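Local coordinates for protein DMSP lyase (PDB 5CU1) that belongs to the lyases of the cupin clan and holds an iron(III) ion within a fold built of two antiparallel beta sheets, at residues 94-99 and 203-208; 103-108 and 132-137; 139-144 and 178-183; 143-148 and 193-198; 148-153 and 188-193. All blocks are in the same frame, centred on the assembly; numbering follows the deposited sequence.

Contact 1. Residues 94-99 and 203-208; sequences QGSRLG and PVLTYP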
# COMPACT_ATOMS: atom_id res chain seq x y z
N GLN A 94 7.96 -8.39 -11.24
CA GLN A 94 8.35 -9.72 -11.52
C GLN A 94 9.41 -9.95 -12.42
O GLN A 94 10.35 -10.50 -11.99
CB GLN A 94 7.23 -10.62 -11.89
CG GLN A 94 7.08 -11.71 -11.04
CD GLN A 94 6.04 -12.77 -11.41
OE1 GLN A 94 5.25 -12.65 -12.25
NE2 GLN A 94 6.20 -13.87 -10.75
N GLY A 95 9.29 -9.60 -13.62
CA GLY A 95 10.28 -9.89 -14.58
C GLY A 95 11.12 -8.80 -15.00
O GLY A 95 11.49 -8.73 -16.01
N SER A 96 11.37 -7.91 -14.09
CA SER A 96 12.25 -6.80 -14.15
C SER A 96 13.69 -7.00 -13.71
O SER A 96 14.11 -7.96 -13.45
CB SER A 96 11.62 -5.69 -13.36
OG SER A 96 11.82 -5.71 -12.03
N ARG A 97 14.34 -5.87 -13.57
CA ARG A 97 15.61 -5.61 -13.14
C ARG A 97 15.81 -5.79 -11.66
O ARG A 97 16.80 -6.01 -11.29
CB ARG A 97 16.11 -4.29 -13.65
CG ARG A 97 15.81 -3.07 -12.77
CD ARG A 97 16.22 -1.76 -13.34
NE ARG A 97 15.66 -0.63 -12.70
CZ ARG A 97 15.93 -0.16 -11.51
NH1 ARG A 97 16.81 -0.64 -10.75
NH2 ARG A 97 15.35 0.89 -11.18
N LEU A 98 14.78 -5.86 -10.93
CA LEU A 98 14.70 -6.14 -9.58
C LEU A 98 14.72 -7.58 -9.15
O LEU A 98 14.12 -8.37 -9.55
CB LEU A 98 13.59 -5.28 -8.97
CG LEU A 98 13.39 -3.83 -9.28
CD1 LEU A 98 12.12 -3.27 -8.80
CD2 LEU A 98 14.46 -3.15 -8.61
N GLY A 99 15.61 -7.79 -8.30
CA GLY A 99 16.02 -9.05 -7.77
C GLY A 99 15.35 -9.42 -6.58
O GLY A 99 14.67 -8.75 -6.17
N PRO A 203 1.33 -0.20 -11.99
CA PRO A 203 2.57 0.60 -11.89
C PRO A 203 3.75 0.01 -12.68
O PRO A 203 3.87 -1.21 -12.78
CB PRO A 203 2.87 0.60 -10.38
CG PRO A 203 2.02 -0.52 -9.80
CD PRO A 203 0.82 -0.61 -10.68
N VAL A 204 4.57 0.88 -13.27
CA VAL A 204 5.79 0.44 -13.95
C VAL A 204 6.99 1.22 -13.42
O VAL A 204 6.85 2.33 -12.90
CB VAL A 204 5.68 0.61 -15.50
CG1 VAL A 204 4.60 -0.33 -16.08
CG2 VAL A 204 5.40 2.06 -15.89
N LEU A 205 8.18 0.64 -13.53
CA LEU A 205 9.39 1.33 -13.12
C LEU A 205 9.65 2.52 -14.05
O LEU A 205 9.47 2.40 -15.26
CB LEU A 205 10.58 0.37 -13.14
CG LEU A 205 10.53 -0.77 -12.13
CD1 LEU A 205 11.41 -1.92 -12.61
CD2 LEU A 205 10.99 -0.28 -10.77
N THR A 206 10.05 3.66 -13.50
CA THR A 206 10.30 4.82 -14.35
C THR A 206 11.59 4.58 -15.16
O THR A 206 11.71 5.01 -16.31
CB THR A 206 10.40 6.13 -13.52
OG1 THR A 206 9.13 6.39 -12.91
CG2 THR A 206 10.76 7.32 -14.40
N TYR A 207 12.53 3.86 -14.56
CA TYR A 207 13.79 3.55 -15.22
C TYR A 207 14.03 2.04 -15.26
O TYR A 207 14.84 1.52 -14.50
CB TYR A 207 14.94 4.26 -14.50
CG TYR A 207 14.71 5.74 -14.34
CD1 TYR A 207 15.02 6.63 -15.36
CD2 TYR A 207 14.18 6.26 -13.16
CE1 TYR A 207 14.81 7.99 -15.22
CE2 TYR A 207 13.97 7.62 -13.00
CZ TYR A 207 14.28 8.48 -14.04
OH TYR A 207 14.08 9.84 -13.90
N PRO A 208 13.34 1.33 -16.17
CA PRO A 208 13.46 -0.13 -16.23
C PRO A 208 14.88 -0.64 -16.45
O PRO A 208 15.14 -1.83 -16.22
CB PRO A 208 12.55 -0.51 -17.41
CG PRO A 208 12.30 0.76 -18.17
CD PRO A 208 12.37 1.86 -17.15
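Arg-97 reaches over to the backbone of the 203-208 segment, where its NE donates to Tyr-207 O across 2.9 Å. That bond is bent at the hydrogen (140°): NE lies in the plane of the carbonyl, but the oxygen sits at the guanidinium edge, tilted 28° from its plane. A second, weak bond runs from Arg-97 NH2 to the same Tyr-207 O at 3.4 Å. Just behind the head group, Arg-97 CD touches the next carbonyl, 3.1 Å from Pro-208 O. Beside this polar grip, Leu-98 and Leu-205 meet tip to tip, with Leu-98 CD1 3.8 Å from Leu-205 CD2. The other methyl, Leu-205 CD1, sits 3.8 Å from Ser-96 CB. Leu-205 belongs to the short edge strand 204-205, which flanks strand 135-140 in one of the two antiparallel cupin sheets, so the contact lays the loop before helix 100-103 along that edge. Behind these groups, torsions set the reach: Arg-97 CG takes the crowded place between backbone N and carbonyl carbon (chi1 89°), and the chain then runs extended to NE. Ser-96 OG accepts from Leu-98 N at 3.2 Å, an ST turn that shapes the loop around Arg-97, and also hydrogen-bonds Tyr-93 O. Farther out, Pro-137 packs on both Arg-97 and Leu-98, and Glu-211 offers Arg-97 NH2 a long, weak ion pair.

Contact 2. Residues 103-108 and 132-137; sequences MDRFAC and AGLYYP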
# COMPACT_ATOMS: atom_id res chain seq x y z
N MET A 103 11.99 -8.32 -4.59
CA MET A 103 10.95 -9.17 -4.63
C MET A 103 10.49 -9.92 -3.39
O MET A 103 9.45 -10.00 -3.26
CB MET A 103 11.14 -10.07 -5.79
CG MET A 103 11.15 -9.43 -7.14
SD MET A 103 9.82 -8.51 -7.86
CE MET A 103 8.54 -9.53 -7.75
N ASP A 104 11.34 -10.31 -2.49
CA ASP A 104 11.18 -10.93 -1.27
C ASP A 104 11.08 -10.04 0.02
O ASP A 104 10.99 -10.45 0.99
CB ASP A 104 12.15 -12.12 -1.21
CG ASP A 104 11.83 -13.23 -2.13
OD1 ASP A 104 10.83 -13.58 -2.37
OD2 ASP A 104 12.60 -13.82 -2.51
N ARG A 105 11.00 -8.80 -0.17
CA ARG A 105 10.88 -7.74 0.76
C ARG A 105 9.71 -6.74 0.58
O ARG A 105 9.12 -6.36 1.49
CB ARG A 105 12.24 -7.06 0.96
CG ARG A 105 13.24 -7.96 1.47
CD ARG A 105 14.43 -7.32 2.02
NE ARG A 105 15.33 -6.78 1.10
CZ ARG A 105 16.10 -5.80 1.29
NH1 ARG A 105 16.09 -5.21 2.46
NH2 ARG A 105 16.94 -5.41 0.36
N PHE A 106 9.45 -6.42 -0.64
CA PHE A 106 8.34 -5.69 -1.09
C PHE A 106 7.03 -6.46 -1.09
O PHE A 106 6.78 -7.23 -1.89
CB PHE A 106 8.61 -4.76 -2.26
CG PHE A 106 7.52 -3.86 -2.56
CD1 PHE A 106 7.45 -2.65 -2.04
CD2 PHE A 106 6.57 -4.23 -3.39
CE1 PHE A 106 6.43 -1.84 -2.25
CE2 PHE A 106 5.56 -3.46 -3.61
CZ PHE A 106 5.46 -2.23 -3.02
N ALA A 107 6.24 -6.02 -0.14
CA ALA A 107 4.93 -6.31 0.34
C ALA A 107 3.74 -5.39 0.03
O ALA A 107 3.63 -4.33 0.39
CB ALA A 107 5.02 -6.56 1.69
N CYS A 108 2.91 -5.95 -0.78
CA CYS A 108 1.69 -5.47 -1.24
C CYS A 108 0.60 -6.42 -1.48
O CYS A 108 0.76 -7.37 -2.04
CB CYS A 108 1.85 -4.62 -2.51
SG CYS A 108 0.59 -3.42 -3.01
N ALA A 132 12.95 -2.23 6.67
CA ALA A 132 14.14 -1.50 6.73
C ALA A 132 15.20 -2.03 5.78
O ALA A 132 15.16 -3.18 5.37
CB ALA A 132 14.62 -1.46 8.07
N GLY A 133 16.01 -1.08 5.40
CA GLY A 133 16.99 -1.17 4.39
C GLY A 133 16.54 -1.61 3.07
O GLY A 133 17.06 -2.28 2.57
N LEU A 134 15.59 -0.95 2.51
CA LEU A 134 15.03 -1.15 1.24
C LEU A 134 14.82 0.09 0.36
O LEU A 134 14.43 1.01 0.80
CB LEU A 134 13.90 -2.15 1.31
CG LEU A 134 13.23 -2.69 0.14
CD1 LEU A 134 14.00 -3.58 -0.69
CD2 LEU A 134 11.83 -3.02 0.09
N TYR A 135 15.14 0.02 -0.86
CA TYR A 135 14.79 0.91 -1.83
C TYR A 135 13.73 0.46 -2.88
O TYR A 135 13.89 -0.42 -3.56
CB TYR A 135 15.99 1.54 -2.45
CG TYR A 135 15.72 2.69 -3.46
CD1 TYR A 135 15.23 3.81 -3.11
CD2 TYR A 135 16.04 2.54 -4.73
CE1 TYR A 135 15.05 4.77 -4.00
CE2 TYR A 135 15.92 3.46 -5.60
CZ TYR A 135 15.40 4.64 -5.25
OH TYR A 135 15.21 5.52 -6.11
N TYR A 136 12.57 1.07 -2.76
CA TYR A 136 11.52 1.10 -3.74
C TYR A 136 11.89 2.17 -4.84
O TYR A 136 11.78 3.23 -4.68
CB TYR A 136 10.19 1.14 -3.07
CG TYR A 136 8.96 0.88 -3.88
CD1 TYR A 136 9.09 0.43 -5.14
CD2 TYR A 136 7.64 1.15 -3.39
CE1 TYR A 136 8.03 0.18 -5.90
CE2 TYR A 136 6.56 0.96 -4.19
CZ TYR A 136 6.78 0.44 -5.43
OH TYR A 136 5.73 0.25 -6.01
N PRO A 137 12.39 1.61 -6.04
CA PRO A 137 12.82 2.54 -7.07
C PRO A 137 11.69 3.38 -7.73
O PRO A 137 10.60 3.02 -7.59
CB PRO A 137 13.33 1.66 -8.05
CG PRO A 137 13.58 0.46 -7.39
CD PRO A 137 12.58 0.24 -6.63
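The two beta sheets of the cupin fold face each other here: residues 103-108 lead from helix 100-103 into edge strand 107-110 of one sheet, and residues 132-137 open strand 135-140 of the other. Phe-106 and Tyr-136 both hold CG anti to the backbone N (chi1 -170° and -167°), which sends their rings into the space between the sheets. There they cross obliquely, with planes 47° apart and centroids 4.4 Å apart. The tip of the phenylalanine does the touching, its CE1 lying over a face of the tyrosine ring, 3.4 Å from Tyr-136 CE2. Toward the surface, Arg-105 and Leu-134 slide past each other in opposite directions. Arg-105 is bent at chi3, and Leu-134 CD1 settles over the centre of its guanidinium, 3.6 Å from CZ of Arg-105. At the edge of that group NH1 of Arg-105 donates to Gly-133 O at 3.1 Å, approaching from above the carbonyl plane. NE of Arg-105 binds Asp-101 O, so the guanidinium is held by backbone oxygens from two parts of the chain while a methyl lies on one face. Leu-134 CD2 also approaches Phe-106 CB, at 4.3 Å, linking the polar and aromatic halves. Tyr-136 stacks on His-139, and its side chain lies about 5 Å from the iron, consistent with Phe-106 backing the aromatic residues beside the metal site between the cupin sheets.

Contact 3. Residues 139-144 and 178-183; sequences HQHPAE and HPHATR. With FE (Fe (III) ion), chain B.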
# COMPACT_ATOMS: atom_id res chain seq x y z
N HIS A 139 8.80 4.86 -9.76
CA HIS A 139 7.70 4.16 -10.28
C HIS A 139 6.52 5.04 -10.55
O HIS A 139 6.49 6.06 -10.07
CB HIS A 139 7.32 2.84 -9.47
CG HIS A 139 6.86 3.04 -8.08
ND1 HIS A 139 7.72 3.13 -7.06
CD2 HIS A 139 5.66 3.27 -7.56
CE1 HIS A 139 7.08 3.39 -5.98
NE2 HIS A 139 5.84 3.43 -6.25
N GLN A 140 5.61 4.59 -11.33
CA GLN A 140 4.62 5.34 -11.89
C GLN A 140 3.42 4.58 -12.46
O GLN A 140 3.54 3.59 -12.92
CB GLN A 140 5.19 6.41 -12.84
CG GLN A 140 5.56 5.76 -14.19
CD GLN A 140 6.49 6.36 -15.17
OE1 GLN A 140 7.37 7.03 -14.94
NE2 GLN A 140 6.26 6.06 -16.25
N HIS A 141 2.33 5.26 -12.49
CA HIS A 141 1.04 4.88 -12.89
C HIS A 141 0.02 5.97 -13.12
O HIS A 141 0.02 6.94 -12.55
CB HIS A 141 0.42 3.91 -11.98
CG HIS A 141 0.58 4.25 -10.54
ND1 HIS A 141 -0.05 5.26 -9.92
CD2 HIS A 141 1.38 3.72 -9.63
CE1 HIS A 141 0.26 5.27 -8.67
NE2 HIS A 141 1.17 4.39 -8.48
N PRO A 142 -0.91 5.75 -14.00
CA PRO A 142 -2.10 6.55 -14.26
C PRO A 142 -3.10 6.94 -13.20
O PRO A 142 -3.34 8.02 -13.27
CB PRO A 142 -2.75 5.75 -15.36
CG PRO A 142 -1.69 5.08 -15.92
CD PRO A 142 -0.77 4.72 -14.98
N ALA A 143 -3.42 6.12 -12.20
CA ALA A 143 -4.05 6.50 -11.10
C ALA A 143 -3.34 7.62 -10.36
O ALA A 143 -2.29 7.57 -10.10
CB ALA A 143 -4.28 5.33 -10.16
N GLU A 144 -4.14 8.52 -9.93
CA GLU A 144 -3.91 9.30 -8.80
C GLU A 144 -3.91 8.58 -7.51
O GLU A 144 -4.65 7.75 -7.30
CB GLU A 144 -4.81 10.46 -8.78
CG GLU A 144 -4.84 11.30 -9.99
CD GLU A 144 -5.64 12.59 -9.87
OE1 GLU A 144 -6.72 12.61 -9.66
OE2 GLU A 144 -5.17 13.61 -10.07
N HIS A 178 3.32 10.47 -12.17
CA HIS A 178 4.35 11.17 -11.51
C HIS A 178 5.24 10.22 -10.83
O HIS A 178 4.83 9.45 -10.13
CB HIS A 178 3.77 12.20 -10.63
CG HIS A 178 4.64 13.32 -10.38
ND1 HIS A 178 4.30 14.58 -10.78
CD2 HIS A 178 5.83 13.42 -9.79
CE1 HIS A 178 5.23 15.40 -10.36
NE2 HIS A 178 6.18 14.72 -9.81
N PRO A 179 6.53 10.25 -11.31
CA PRO A 179 7.46 9.33 -10.64
C PRO A 179 7.70 9.43 -9.09
O PRO A 179 7.90 10.42 -8.67
CB PRO A 179 8.71 9.51 -11.39
CG PRO A 179 8.34 9.81 -12.68
CD PRO A 179 7.33 10.80 -12.50
N HIS A 180 7.49 8.40 -8.35
CA HIS A 180 7.74 8.44 -6.92
C HIS A 180 8.53 7.21 -6.42
O HIS A 180 8.47 6.13 -7.03
CB HIS A 180 6.41 8.57 -6.16
CG HIS A 180 5.35 7.63 -6.64
ND1 HIS A 180 4.69 7.80 -7.84
CD2 HIS A 180 4.80 6.53 -6.06
CE1 HIS A 180 3.79 6.84 -7.98
NE2 HIS A 180 3.84 6.05 -6.92
N ALA A 181 9.27 7.39 -5.32
CA ALA A 181 10.11 6.31 -4.78
C ALA A 181 10.05 6.31 -3.27
O ALA A 181 9.69 7.32 -2.66
CB ALA A 181 11.55 6.45 -5.23
N THR A 182 10.40 5.18 -2.67
CA THR A 182 10.50 5.10 -1.22
C THR A 182 11.79 4.42 -0.82
O THR A 182 12.25 3.50 -1.50
CB THR A 182 9.32 4.35 -0.60
OG1 THR A 182 8.11 4.83 -1.17
CG2 THR A 182 9.26 4.55 0.92
N ARG A 183 12.39 4.91 0.26
CA ARG A 183 13.59 4.31 0.87
C ARG A 183 13.40 4.22 2.36
O ARG A 183 13.05 5.20 3.01
CB ARG A 183 14.85 5.13 0.54
CG ARG A 183 16.05 4.83 1.43
CD ARG A 183 17.36 5.34 0.85
NE ARG A 183 17.97 4.39 -0.09
CZ ARG A 183 18.17 4.65 -1.37
NH1 ARG A 183 17.83 5.83 -1.87
NH2 ARG A 183 18.72 3.72 -2.17
FE FE B . 2.36 4.48 -6.38
O HOH W 1 2.51 7.78 -10.56
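His-139, His-141 and His-180 all place CG in the crowded position between backbone N and carbonyl carbon (chi1 between 45° and 65°), which gathers their rings beside the iron. His-180 NE2 binds the ion at 2.2 Å, and His-141 NE2 binds it at 2.4 Å. The edge of His-180 points to the face of His-141 in an offset edge-to-face pair, planes 77° apart. Each ligand ring is oriented from its far side by an in-plane bond: His-180 ND1 donates to His-178 O at 2.8 Å, and His-141 ND1 to Ala-143 O at 3.2 Å. This leaves the NE2 atoms for the metal. His-139 crosses His-180, its NE2 3.3 Å from His-180 CD2; its ND1 hydrogen-bonds Pro-137 O, and the iron lies in its ring plane, at the edge, without being bound. Beneath the rings, His-139 and His-180 form an antiparallel hydrogen-bonded pair, with His-139 N 3.0 Å from His-180 O. A water bridges His-141 N, from which it accepts, and His-178 O. With Glu-145 as third protein ligand, this is the His and Glu metal site characteristic of cupins.

Contact 4. Residues 143-148 and 193-198; sequences AEEIYF and VLWRGD. With FE (Fe (III) ion), chain B.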
# COMPACT_ATOMS: atom_id res chain seq x y z
N ALA A 143 -3.42 6.12 -12.20
CA ALA A 143 -4.05 6.50 -11.10
C ALA A 143 -3.34 7.62 -10.36
O ALA A 143 -2.29 7.57 -10.10
CB ALA A 143 -4.28 5.33 -10.16
N GLU A 144 -4.14 8.52 -9.93
CA GLU A 144 -3.91 9.30 -8.80
C GLU A 144 -3.91 8.58 -7.51
O GLU A 144 -4.65 7.75 -7.30
CB GLU A 144 -4.81 10.46 -8.78
CG GLU A 144 -4.84 11.30 -9.99
CD GLU A 144 -5.64 12.59 -9.87
OE1 GLU A 144 -6.72 12.61 -9.66
OE2 GLU A 144 -5.17 13.61 -10.07
N GLU A 145 -2.98 8.99 -6.73
CA GLU A 145 -2.59 8.37 -5.52
C GLU A 145 -2.41 9.14 -4.22
O GLU A 145 -1.93 10.04 -4.20
CB GLU A 145 -1.47 7.36 -5.79
CG GLU A 145 -0.76 6.74 -4.72
CD GLU A 145 0.41 5.95 -5.12
OE1 GLU A 145 1.37 6.38 -5.41
OE2 GLU A 145 0.32 4.87 -5.22
N ILE A 146 -2.93 8.63 -3.18
CA ILE A 146 -2.55 8.89 -1.82
C ILE A 146 -1.84 7.81 -0.96
O ILE A 146 -2.31 6.85 -0.83
CB ILE A 146 -3.67 9.69 -1.10
CG1 ILE A 146 -3.11 10.69 -0.09
CG2 ILE A 146 -4.92 8.88 -0.75
CD1 ILE A 146 -4.19 11.46 0.67
N TYR A 147 -0.70 8.08 -0.45
CA TYR A 147 -0.01 7.40 0.62
C TYR A 147 -0.19 7.99 2.07
O TYR A 147 0.29 8.94 2.42
CB TYR A 147 1.47 7.13 0.19
CG TYR A 147 2.00 5.91 -0.53
CD1 TYR A 147 1.95 5.77 -1.85
CD2 TYR A 147 2.73 5.01 0.12
CE1 TYR A 147 2.56 4.76 -2.50
CE2 TYR A 147 3.28 3.98 -0.48
CZ TYR A 147 3.22 3.82 -1.78
OH TYR A 147 3.86 2.81 -2.23
N PHE A 148 -0.95 7.34 2.81
CA PHE A 148 -1.18 7.47 4.22
C PHE A 148 -0.44 6.46 5.03
O PHE A 148 -0.73 5.43 5.02
CB PHE A 148 -2.70 7.67 4.54
CG PHE A 148 -3.03 8.04 5.92
CD1 PHE A 148 -3.49 9.30 6.27
CD2 PHE A 148 -2.94 7.15 6.86
CE1 PHE A 148 -3.79 9.61 7.47
CE2 PHE A 148 -3.23 7.49 8.12
CZ PHE A 148 -3.62 8.74 8.39
N VAL A 193 -2.72 2.85 0.81
CA VAL A 193 -2.59 3.50 -0.49
C VAL A 193 -3.93 3.50 -1.21
O VAL A 193 -4.47 2.43 -1.47
CB VAL A 193 -1.56 2.80 -1.36
CG1 VAL A 193 -1.25 3.64 -2.61
CG2 VAL A 193 -0.31 2.52 -0.56
N LEU A 194 -4.46 4.68 -1.53
CA LEU A 194 -5.72 4.82 -2.27
C LEU A 194 -5.47 5.25 -3.71
O LEU A 194 -4.61 6.07 -3.96
CB LEU A 194 -6.64 5.83 -1.60
CG LEU A 194 -7.04 5.49 -0.17
CD1 LEU A 194 -8.00 6.50 0.39
CD2 LEU A 194 -7.63 4.08 -0.09
N TRP A 195 -6.23 4.66 -4.63
CA TRP A 195 -6.20 5.00 -6.06
C TRP A 195 -7.55 5.54 -6.52
O TRP A 195 -8.60 5.11 -6.05
CB TRP A 195 -5.85 3.80 -6.93
CG TRP A 195 -4.42 3.47 -6.98
CD1 TRP A 195 -3.48 3.82 -6.08
CD2 TRP A 195 -3.75 2.70 -7.99
NE1 TRP A 195 -2.26 3.32 -6.45
CE2 TRP A 195 -2.40 2.63 -7.63
CE3 TRP A 195 -4.17 2.07 -9.16
CZ2 TRP A 195 -1.46 1.97 -8.41
CZ3 TRP A 195 -3.24 1.40 -9.92
CH2 TRP A 195 -1.90 1.36 -9.55
N ARG A 196 -7.50 6.46 -7.47
CA ARG A 196 -8.70 6.97 -8.08
C ARG A 196 -8.36 7.23 -9.53
O ARG A 196 -7.20 7.48 -9.84
CB ARG A 196 -9.20 8.21 -7.35
CG ARG A 196 -8.31 9.43 -7.50
CD ARG A 196 -8.76 10.59 -6.61
NE ARG A 196 -8.19 11.85 -7.07
CZ ARG A 196 -8.46 13.05 -6.56
NH1 ARG A 196 -9.30 13.20 -5.55
NH2 ARG A 196 -7.89 14.12 -7.09
N GLY A 197 -9.36 7.15 -10.40
CA GLY A 197 -9.15 7.36 -11.82
C GLY A 197 -8.95 6.06 -12.56
O GLY A 197 -9.74 5.14 -12.42
N ASP A 198 -7.89 5.99 -13.36
CA ASP A 198 -7.55 4.76 -14.08
C ASP A 198 -6.97 3.74 -13.11
O ASP A 198 -5.83 3.86 -12.69
CB ASP A 198 -6.55 5.09 -15.19
CG ASP A 198 -6.06 3.86 -15.93
OD1 ASP A 198 -6.51 2.73 -15.66
OD2 ASP A 198 -5.21 4.05 -16.81
FE FE B . 2.36 4.48 -6.38
O HOH W 2 -3.30 3.25 -12.78
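Glu-145 and Trp-195 lie side by side and point the same way, toward the iron side of the sheet. The glutamate has CG anti to the backbone N (chi1 171°) and an extended chain, which carries the carboxylate to the metal; both oxygens bind, OE1 and OE2 each 2.4 Å from FE. Trp-195 NE1 donates to Glu-145 OE2 at 3.3 Å from above the carboxylate plane, ring and carboxylate 59° apart; with His-174 ND1 on OE1, this second shell steadies the rotation of the ligand. On the same side Val-193 sets CG2 squarely over the centre of the Tyr-147 ring, a CH-pi contact 3.8 Å from the centroid. The other side of the sheet carries Glu-144 and Arg-196, which cross obliquely with planes 38° apart. NE and NH2 of the arginine both grip Glu-144 OE1 in a side-on salt bridge, NE at 3.1 Å. Next to it Ile-146 CG2 lies against Leu-194 CB at 3.6 Å. Backbone bonds join Ile-146 and Leu-194 in both directions. Strands 171-174 and 124-130 flank the antiparallel pair within its sheet, while Phe-39 of helix 34-39 packs on Ile-146 and Leu-194 and meets the Arg-196 guanidinium in a cation-pi contact.

Contact 5. Residues 148-153 and 188-193; sequences FILAGE and PFMALV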
# COMPACT_ATOMS: atom_id res chain seq x y z
N PHE A 148 -0.95 7.34 2.81
CA PHE A 148 -1.18 7.47 4.22
C PHE A 148 -0.44 6.46 5.03
O PHE A 148 -0.73 5.43 5.02
CB PHE A 148 -2.70 7.67 4.54
CG PHE A 148 -3.03 8.04 5.92
CD1 PHE A 148 -3.49 9.30 6.27
CD2 PHE A 148 -2.94 7.15 6.86
CE1 PHE A 148 -3.79 9.61 7.47
CE2 PHE A 148 -3.23 7.49 8.12
CZ PHE A 148 -3.62 8.74 8.39
N ILE A 149 0.44 6.88 5.78
CA ILE A 149 1.28 6.12 6.61
C ILE A 149 0.60 5.65 7.98
O ILE A 149 0.20 6.41 8.77
CB ILE A 149 2.68 6.77 6.81
CG1 ILE A 149 3.63 6.47 5.76
CG2 ILE A 149 3.36 6.34 7.94
CD1 ILE A 149 3.49 7.04 4.46
N LEU A 150 0.61 4.38 8.21
CA LEU A 150 0.07 3.76 9.38
C LEU A 150 1.01 3.49 10.54
O LEU A 150 0.61 3.63 11.56
CB LEU A 150 -0.76 2.49 9.05
CG LEU A 150 -1.68 2.36 7.89
CD1 LEU A 150 -2.00 1.09 7.27
CD2 LEU A 150 -2.78 3.30 8.02
N ALA A 151 2.27 3.23 10.26
CA ALA A 151 3.34 2.53 10.95
C ALA A 151 4.70 2.67 10.43
O ALA A 151 4.89 2.75 9.41
CB ALA A 151 2.97 1.15 11.23
N GLY A 152 5.60 2.85 11.32
CA GLY A 152 6.93 3.38 11.17
C GLY A 152 7.12 4.66 10.55
O GLY A 152 6.55 5.48 10.90
N GLU A 153 7.91 4.65 9.56
CA GLU A 153 8.53 5.74 8.96
C GLU A 153 9.31 5.40 7.78
O GLU A 153 9.80 4.47 7.76
CB GLU A 153 9.38 6.46 9.98
CG GLU A 153 9.92 7.77 9.54
CD GLU A 153 10.73 8.50 10.55
OE1 GLU A 153 10.12 8.96 11.45
OE2 GLU A 153 11.87 8.58 10.46
N PRO A 188 11.02 0.25 9.46
CA PRO A 188 10.02 -0.17 8.46
C PRO A 188 8.86 0.81 8.39
O PRO A 188 8.82 1.75 9.20
CB PRO A 188 9.53 -1.52 8.99
CG PRO A 188 9.69 -1.38 10.50
CD PRO A 188 10.97 -0.59 10.67
N PHE A 189 7.96 0.62 7.43
CA PHE A 189 6.67 1.31 7.45
C PHE A 189 5.58 0.43 6.86
O PHE A 189 5.86 -0.52 6.11
CB PHE A 189 6.71 2.67 6.71
CG PHE A 189 6.57 2.56 5.21
CD1 PHE A 189 5.36 2.76 4.59
CD2 PHE A 189 7.66 2.27 4.42
CE1 PHE A 189 5.23 2.66 3.22
CE2 PHE A 189 7.54 2.17 3.05
CZ PHE A 189 6.32 2.36 2.45
N MET A 190 4.35 0.75 7.23
CA MET A 190 3.17 0.26 6.54
C MET A 190 2.34 1.47 6.14
O MET A 190 2.26 2.44 6.90
CB MET A 190 2.35 -0.67 7.43
CG MET A 190 1.02 -1.04 6.84
SD MET A 190 -0.06 -1.87 8.01
CE MET A 190 1.07 -3.08 8.69
N ALA A 191 1.74 1.43 4.96
CA ALA A 191 0.86 2.51 4.51
C ALA A 191 -0.41 1.98 3.90
O ALA A 191 -0.44 0.90 3.34
CB ALA A 191 1.58 3.42 3.50
N LEU A 192 -1.46 2.77 4.03
CA LEU A 192 -2.64 2.63 3.22
C LEU A 192 -2.41 3.44 1.96
O LEU A 192 -1.92 4.57 2.05
CB LEU A 192 -3.88 3.14 3.95
CG LEU A 192 -5.14 3.32 3.11
CD1 LEU A 192 -5.73 1.96 2.73
CD2 LEU A 192 -6.17 4.20 3.83
N VAL A 193 -2.72 2.85 0.81
CA VAL A 193 -2.59 3.50 -0.49
C VAL A 193 -3.93 3.50 -1.21
O VAL A 193 -4.47 2.43 -1.47
CB VAL A 193 -1.56 2.80 -1.36
CG1 VAL A 193 -1.25 3.64 -2.61
CG2 VAL A 193 -0.31 2.52 -0.56
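A classic beta bulge breaks the register of strands 144-150 and 189-196, with Leu-150 and Ala-151 both set against Met-190. The backbone bonds record the shift. Phe-148 and Leu-192 exchange two, the shorter from Leu-192 N to Phe-148 O at 2.9 Å. At the bulge Met-190 O takes Leu-150 N at 2.9 Å and, weakly, Ala-151 N at 3.5 Å. Met-190 N answers to Ala-151 O at 3.0 Å, arriving from above that carbonyl plane. Apolar contacts follow the bulge: Leu-150 crosses Met-190 obliquely, its CD1 3.6 Å from SD of Met-190, and both side chains pack on Phe-80 of helix 74-83. Ile-149 and Ala-191 share the other side of the sheet, where Ile-149 CG1 comes 4.3 Å from Phe-189 CD1. At Ala-151, within the bulge, the chain also turns a corner, leaving one cupin sheet for the other. Gly-152 follows at a phi of 54°, which favours glycine, and a CB would run into Pro-188 O; its CA makes a CA-H...O contact of 3.2 Å with Pro-188 O, which also accepts from Glu-153 N on a lone pair.

From the N terminus, contact 1 opens first, at 94-99, and closes last, at 203-208, so the other four are nested within its loop. Contact 2 closes a loop that holds strand 124-130, ties the two sheets together and is complete before contact 3 begins. Contacts 3 and 4 start from the same part of the chain, sharing Ala-143 and Glu-144: contact 3 pairs strands of one sheet, contact 4 strands of the other, and both reach the iron. Contact 5 nests inside contact 4 on the same two strands and crosses contact 3, since their segments alternate. Contact 1 finally ties the loop before helix 100-103 to the C-terminal edge strand, which borders strand 135-140 in the sheet that contacts 2 and 3 share.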